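Local atomic coordinates of probable amidase (Thermus thermophilus, PDB entry 2DC0), a protein that is a probable amidase, an alpha/beta protein built around a large mixed beta sheet. Residues Ala85-Pro93 and His297-Phe308. Numbering follows the deposited sequence.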
ATOM      1  N   ALA A  85      11.434   9.733  25.920  1.00 19.98           N
ATOM      2  CA  ALA A  85      11.752   8.940  24.729  1.00 19.31           C
ATOM      3  C   ALA A  85      13.124   8.265  24.772  1.00 18.72           C
ATOM      4  O   ALA A  85      13.751   8.044  23.728  1.00 17.48           O
ATOM      5  CB  ALA A  85      11.648   9.821  23.480  1.00 19.32           C
ATOM      6  N   GLY A  86      13.576   7.944  25.981  1.00 15.90           N
ATOM      7  CA  GLY A  86      14.851   7.278  26.159  1.00 18.42           C
ATOM      8  C   GLY A  86      16.058   8.043  25.651  1.00 19.96           C
ATOM      9  O   GLY A  86      17.096   7.444  25.352  1.00 21.42           O
ATOM     10  N   THR A  87      15.943   9.364  25.563  1.00 21.32           N
ATOM     11  CA  THR A  87      17.046  10.180  25.066  1.00 21.89           C
ATOM     12  C   THR A  87      17.345  11.370  25.970  1.00 22.74           C
ATOM     13  O   THR A  87      16.572  11.685  26.869  1.00 23.01           O
ATOM     14  CB  THR A  87      16.729  10.718  23.649  1.00 22.47           C
ATOM     15  OG1 THR A  87      17.874  11.397  23.122  1.00 22.77           O
ATOM     16  CG2 THR A  87      15.554  11.691  23.702  1.00 21.68           C
ATOM     17  N   LYS A  88      18.478  12.023  25.728  1.00 24.88           N
ATOM     18  CA  LYS A  88      18.865  13.204  26.492  1.00 26.69           C
ATOM     19  C   LYS A  88      18.713  14.441  25.612  1.00 26.90           C
ATOM     20  O   LYS A  88      18.833  15.569  26.081  1.00 26.74           O
ATOM     21  CB  LYS A  88      20.314  13.084  26.975  1.00 29.36           C
ATOM     22  CG  LYS A  88      20.456  12.429  28.341  1.00 33.17           C
ATOM     23  CD  LYS A  88      19.928  13.349  29.439  1.00 37.85           C
ATOM     24  CE  LYS A  88      19.791  12.631  30.782  1.00 40.45           C
ATOM     25  NZ  LYS A  88      18.643  11.669  30.798  1.00 43.36           N
ATOM     26  N   ALA A  89      18.444  14.220  24.330  1.00 26.21           N
ATOM     27  CA  ALA A  89      18.280  15.320  23.391  1.00 25.75           C
ATOM     28  C   ALA A  89      16.900  15.951  23.503  1.00 26.59           C
ATOM     29  O   ALA A  89      15.952  15.329  23.985  1.00 28.15           O
ATOM     30  CB  ALA A  89      18.502  14.820  21.968  1.00 25.22           C
ATOM     31  N   PRO A  90      16.769  17.208  23.066  1.00 26.59           N
ATOM     32  CA  PRO A  90      15.462  17.861  23.137  1.00 26.53           C
ATOM     33  C   PRO A  90      14.507  17.191  22.148  1.00 26.16           C
ATOM     34  O   PRO A  90      14.935  16.682  21.109  1.00 25.63           O
ATOM     35  CB  PRO A  90      15.779  19.309  22.760  1.00 26.56           C
ATOM     36  CG  PRO A  90      16.947  19.162  21.825  1.00 28.64           C
ATOM     37  CD  PRO A  90      17.792  18.127  22.539  1.00 26.81           C
ATOM     38  N   LEU A  91      13.220  17.177  22.473  1.00 24.83           N
ATOM     39  CA  LEU A  91      12.230  16.559  21.598  1.00 26.03           C
ATOM     40  C   LEU A  91      11.313  17.603  20.965  1.00 26.63           C
ATOM     41  O   LEU A  91      11.154  18.707  21.493  1.00 26.08           O
ATOM     42  CB  LEU A  91      11.381  15.559  22.396  1.00 25.06           C
ATOM     43  CG  LEU A  91      12.141  14.406  23.066  1.00 26.10           C
ATOM     44  CD1 LEU A  91      11.181  13.573  23.897  1.00 26.34           C
ATOM     45  CD2 LEU A  91      12.821  13.552  22.003  1.00 25.32           C
ATOM     46  N   PRO A  92      10.704  17.269  19.816  1.00 26.17           N
ATOM     47  CA  PRO A  92       9.799  18.216  19.156  1.00 26.95           C
ATOM     48  C   PRO A  92       8.625  18.447  20.098  1.00 27.17           C
ATOM     49  O   PRO A  92       8.427  17.683  21.037  1.00 25.60           O
ATOM     50  CB  PRO A  92       9.373  17.470  17.892  1.00 26.77           C
ATOM     51  CG  PRO A  92      10.535  16.571  17.615  1.00 27.58           C
ATOM     52  CD  PRO A  92      10.895  16.065  18.993  1.00 25.96           C
ATOM     53  N   PRO A  93       7.826  19.495  19.851  1.00 28.23           N
ATOM     54  CA  PRO A  93       6.673  19.793  20.704  1.00 28.74           C
ATOM     55  C   PRO A  93       5.615  18.689  20.676  1.00 28.22           C
ATOM     56  O   PRO A  93       5.244  18.189  19.614  1.00 27.20           O
ATOM     57  CB  PRO A  93       6.156  21.111  20.129  1.00 30.07           C
ATOM     58  CG  PRO A  93       6.501  20.991  18.680  1.00 31.65           C
ATOM     59  CD  PRO A  93       7.899  20.436  18.719  1.00 29.41           C
ATOM     60  N   HIS A 297      14.011  14.722  13.993  1.00 20.50           N
ATOM     61  CA  HIS A 297      15.000  15.171  14.967  1.00 21.32           C
ATOM     62  C   HIS A 297      16.097  16.035  14.369  1.00 22.59           C
ATOM     63  O   HIS A 297      17.162  16.194  14.963  1.00 23.77           O
ATOM     64  CB  HIS A 297      15.627  13.949  15.634  1.00 19.96           C
ATOM     65  CG  HIS A 297      14.631  13.069  16.317  1.00 19.59           C
ATOM     66  ND1 HIS A 297      14.130  13.345  17.570  1.00 19.02           N
ATOM     67  CD2 HIS A 297      14.000  11.944  15.898  1.00 17.34           C
ATOM     68  CE1 HIS A 297      13.231  12.430  17.896  1.00 18.18           C
ATOM     69  NE2 HIS A 297      13.134  11.569  16.897  1.00 16.87           N
ATOM     70  N   GLU A 298      15.830  16.599  13.200  1.00 24.65           N
ATOM     71  CA  GLU A 298      16.807  17.428  12.508  1.00 26.51           C
ATOM     72  C   GLU A 298      17.329  18.611  13.331  1.00 26.77           C
ATOM     73  O   GLU A 298      18.535  18.850  13.385  1.00 26.82           O
ATOM     74  CB  GLU A 298      16.205  17.922  11.195  1.00 27.14           C
ATOM     75  CG  GLU A 298      17.127  18.798  10.386  1.00 31.09           C
ATOM     76  CD  GLU A 298      16.689  18.911   8.941  1.00 32.14           C
ATOM     77  OE1 GLU A 298      15.474  19.065   8.689  1.00 33.38           O
ATOM     78  OE2 GLU A 298      17.565  18.851   8.058  1.00 35.23           O
ATOM     79  N   LYS A 299      16.423  19.344  13.968  1.00 26.97           N
ATOM     80  CA  LYS A 299      16.812  20.490  14.779  1.00 28.98           C
ATOM     81  C   LYS A 299      17.697  20.059  15.949  1.00 28.32           C
ATOM     82  O   LYS A 299      18.791  20.595  16.142  1.00 26.76           O
ATOM     83  CB  LYS A 299      15.563  21.208  15.294  1.00 30.55           C
ATOM     84  CG  LYS A 299      15.838  22.493  16.057  1.00 35.50           C
ATOM     85  CD  LYS A 299      14.537  23.207  16.396  1.00 38.12           C
ATOM     86  CE  LYS A 299      14.795  24.552  17.065  1.00 40.87           C
ATOM     87  NZ  LYS A 299      15.521  24.406  18.362  1.00 42.28           N
ATOM     88  N   ALA A 300      17.233  19.082  16.721  1.00 27.21           N
ATOM     89  CA  ALA A 300      17.998  18.600  17.868  1.00 28.10           C
ATOM     90  C   ALA A 300      19.357  18.032  17.460  1.00 29.25           C
ATOM     91  O   ALA A 300      20.345  18.198  18.177  1.00 28.28           O
ATOM     92  CB  ALA A 300      17.203  17.542  18.624  1.00 28.21           C
ATOM     93  N   LEU A 301      19.405  17.364  16.313  1.00 29.97           N
ATOM     94  CA  LEU A 301      20.648  16.764  15.841  1.00 32.47           C
ATOM     95  C   LEU A 301      21.684  17.832  15.491  1.00 33.54           C
ATOM     96  O   LEU A 301      22.888  17.592  15.566  1.00 33.79           O
ATOM     97  CB  LEU A 301      20.376  15.874  14.627  1.00 33.24           C
ATOM     98  CG  LEU A 301      21.529  14.981  14.149  1.00 35.14           C
ATOM     99  CD1 LEU A 301      22.041  14.122  15.296  1.00 34.47           C
ATOM    100  CD2 LEU A 301      21.042  14.104  13.010  1.00 35.92           C
ATOM    101  N   LYS A 302      21.207  19.013  15.112  1.00 34.33           N
ATOM    102  CA  LYS A 302      22.094  20.116  14.776  1.00 36.12           C
ATOM    103  C   LYS A 302      22.476  20.884  16.037  1.00 36.21           C
ATOM    104  O   LYS A 302      23.642  21.203  16.249  1.00 36.25           O
ATOM    105  CB  LYS A 302      21.408  21.074  13.804  1.00 37.71           C
ATOM    106  CG  LYS A 302      22.325  22.159  13.261  1.00 42.37           C
ATOM    107  CD  LYS A 302      23.406  21.546  12.380  1.00 47.28           C
ATOM    108  CE  LYS A 302      24.300  22.604  11.764  1.00 48.43           C
ATOM    109  NZ  LYS A 302      25.320  21.986  10.874  1.00 50.72           N
ATOM    110  N   GLU A 303      21.486  21.168  16.877  1.00 35.68           N
ATOM    111  CA  GLU A 303      21.709  21.926  18.101  1.00 36.24           C
ATOM    112  C   GLU A 303      22.322  21.147  19.263  1.00 36.56           C
ATOM    113  O   GLU A 303      23.230  21.641  19.934  1.00 36.64           O
ATOM    114  CB  GLU A 303      20.397  22.571  18.548  1.00 36.19           C
ATOM    115  CG  GLU A 303      19.968  23.745  17.686  1.00 39.60           C
ATOM    116  CD  GLU A 303      18.534  24.162  17.940  1.00 41.26           C
ATOM    117  OE1 GLU A 303      18.100  24.129  19.111  1.00 41.47           O
ATOM    118  OE2 GLU A 303      17.843  24.533  16.967  1.00 43.46           O
ATOM    119  N   HIS A 304      21.827  19.938  19.509  1.00 35.55           N
ATOM    120  CA  HIS A 304      22.337  19.118  20.603  1.00 34.88           C
ATOM    121  C   HIS A 304      22.563  17.676  20.172  1.00 35.35           C
ATOM    122  O   HIS A 304      21.862  16.766  20.618  1.00 35.39           O
ATOM    123  CB  HIS A 304      21.362  19.142  21.784  1.00 35.31           C
ATOM    124  CG  HIS A 304      21.136  20.510  22.350  1.00 36.05           C
ATOM    125  ND1 HIS A 304      20.307  21.436  21.756  1.00 37.26           N
ATOM    126  CD2 HIS A 304      21.668  21.121  23.433  1.00 36.30           C
ATOM    127  CE1 HIS A 304      20.340  22.561  22.447  1.00 36.37           C
ATOM    128  NE2 HIS A 304      21.159  22.397  23.470  1.00 36.13           N
ATOM    129  N   PRO A 305      23.551  17.446  19.295  1.00 34.92           N
ATOM    130  CA  PRO A 305      23.839  16.089  18.824  1.00 34.61           C
ATOM    131  C   PRO A 305      24.345  15.173  19.932  1.00 34.66           C
ATOM    132  O   PRO A 305      24.183  13.951  19.861  1.00 34.03           O
ATOM    133  CB  PRO A 305      24.884  16.319  17.737  1.00 34.08           C
ATOM    134  CG  PRO A 305      25.622  17.516  18.248  1.00 34.26           C
ATOM    135  CD  PRO A 305      24.495  18.413  18.709  1.00 34.69           C
ATOM    136  N   GLU A 306      24.949  15.766  20.957  1.00 33.86           N
ATOM    137  CA  GLU A 306      25.484  14.990  22.071  1.00 33.65           C
ATOM    138  C   GLU A 306      24.377  14.403  22.944  1.00 32.25           C
ATOM    139  O   GLU A 306      24.641  13.595  23.834  1.00 31.15           O
ATOM    140  CB  GLU A 306      26.414  15.854  22.929  1.00 35.77           C
ATOM    141  CG  GLU A 306      25.744  17.007  23.680  1.00 38.64           C
ATOM    142  CD  GLU A 306      25.261  18.120  22.765  1.00 39.94           C
ATOM    143  OE1 GLU A 306      25.977  18.458  21.797  1.00 40.93           O
ATOM    144  OE2 GLU A 306      24.173  18.675  23.027  1.00 43.99           O
ATOM    145  N   GLY A 307      23.140  14.817  22.685  1.00 30.53           N
ATOM    146  CA  GLY A 307      22.020  14.308  23.450  1.00 29.04           C
ATOM    147  C   GLY A 307      21.615  12.929  22.966  1.00 28.29           C
ATOM    148  O   GLY A 307      20.856  12.231  23.637  1.00 27.24           O
ATOM    149  N   PHE A 308      22.119  12.544  21.794  1.00 26.78           N
ATOM    150  CA  PHE A 308      21.829  11.241  21.202  1.00 26.83           C
ATOM    151  C   PHE A 308      23.024  10.318  21.412  1.00 26.55           C
ATOM    152  O   PHE A 308      24.168  10.769  21.408  1.00 28.06           O
ATOM    153  CB  PHE A 308      21.579  11.372  19.691  1.00 25.20           C
ATOM    154  CG  PHE A 308      20.334  12.135  19.331  1.00 24.10           C
ATOM    155  CD1 PHE A 308      19.074  11.604  19.587  1.00 23.44           C
ATOM    156  CD2 PHE A 308      20.423  13.383  18.716  1.00 23.84           C
ATOM    157  CE1 PHE A 308      17.920  12.305  19.236  1.00 23.74           C
ATOM    158  CE2 PHE A 308      19.278  14.092  18.362  1.00 23.12           C
ATOM    159  CZ  PHE A 308      18.022  13.552  18.622  1.00 22.81           C
TER
HETATM  160  O   HOH W   1      14.052  16.013  18.533  1.00 23.23           O
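The carbonyl oxygen of Gly307 lies close to several polar groups of 85-93. Lys88 N donates a hydrogen bond to Gly307 O at 3.2 Å, bent to 145° at the hydrogen. Thr87 OG1 lies 3.1 Å from the same Gly307 O. With chi1 at -174° the Thr87 hydroxyl is turned away from its own N, and it accepts a nearly straight bond (170°) from Ala89 N, which closes an ST turn. It is also hydrogen-bonded to Glu119 OE2. The turn presents Ala89 to Phe308. Ala89 CB stands 3.6 Å over the centre of one face of the Phe308 ring, a CH-pi contact. The contact joins the loop between strand 69-73 and helix 99-106 to the short helix 298-303 and the 3-10 turn 305-307. Leu301 of helix 298-303 packs against helix 310-321. Gly307 comes close to the loop backbone, with its CA 3.9 Å from Ala89 CA. Pro90 lies against the helix, its CG 3.6 Å from Ala300 CB. Pro90 CD packs on His304 CB at 3.8 Å, the two side chains crossing at about a right angle. A water donates to Pro90 O and also bonds His297 ND1, 2.8 Å from each. Leu91 CD2 meets the edge of the His297 ring.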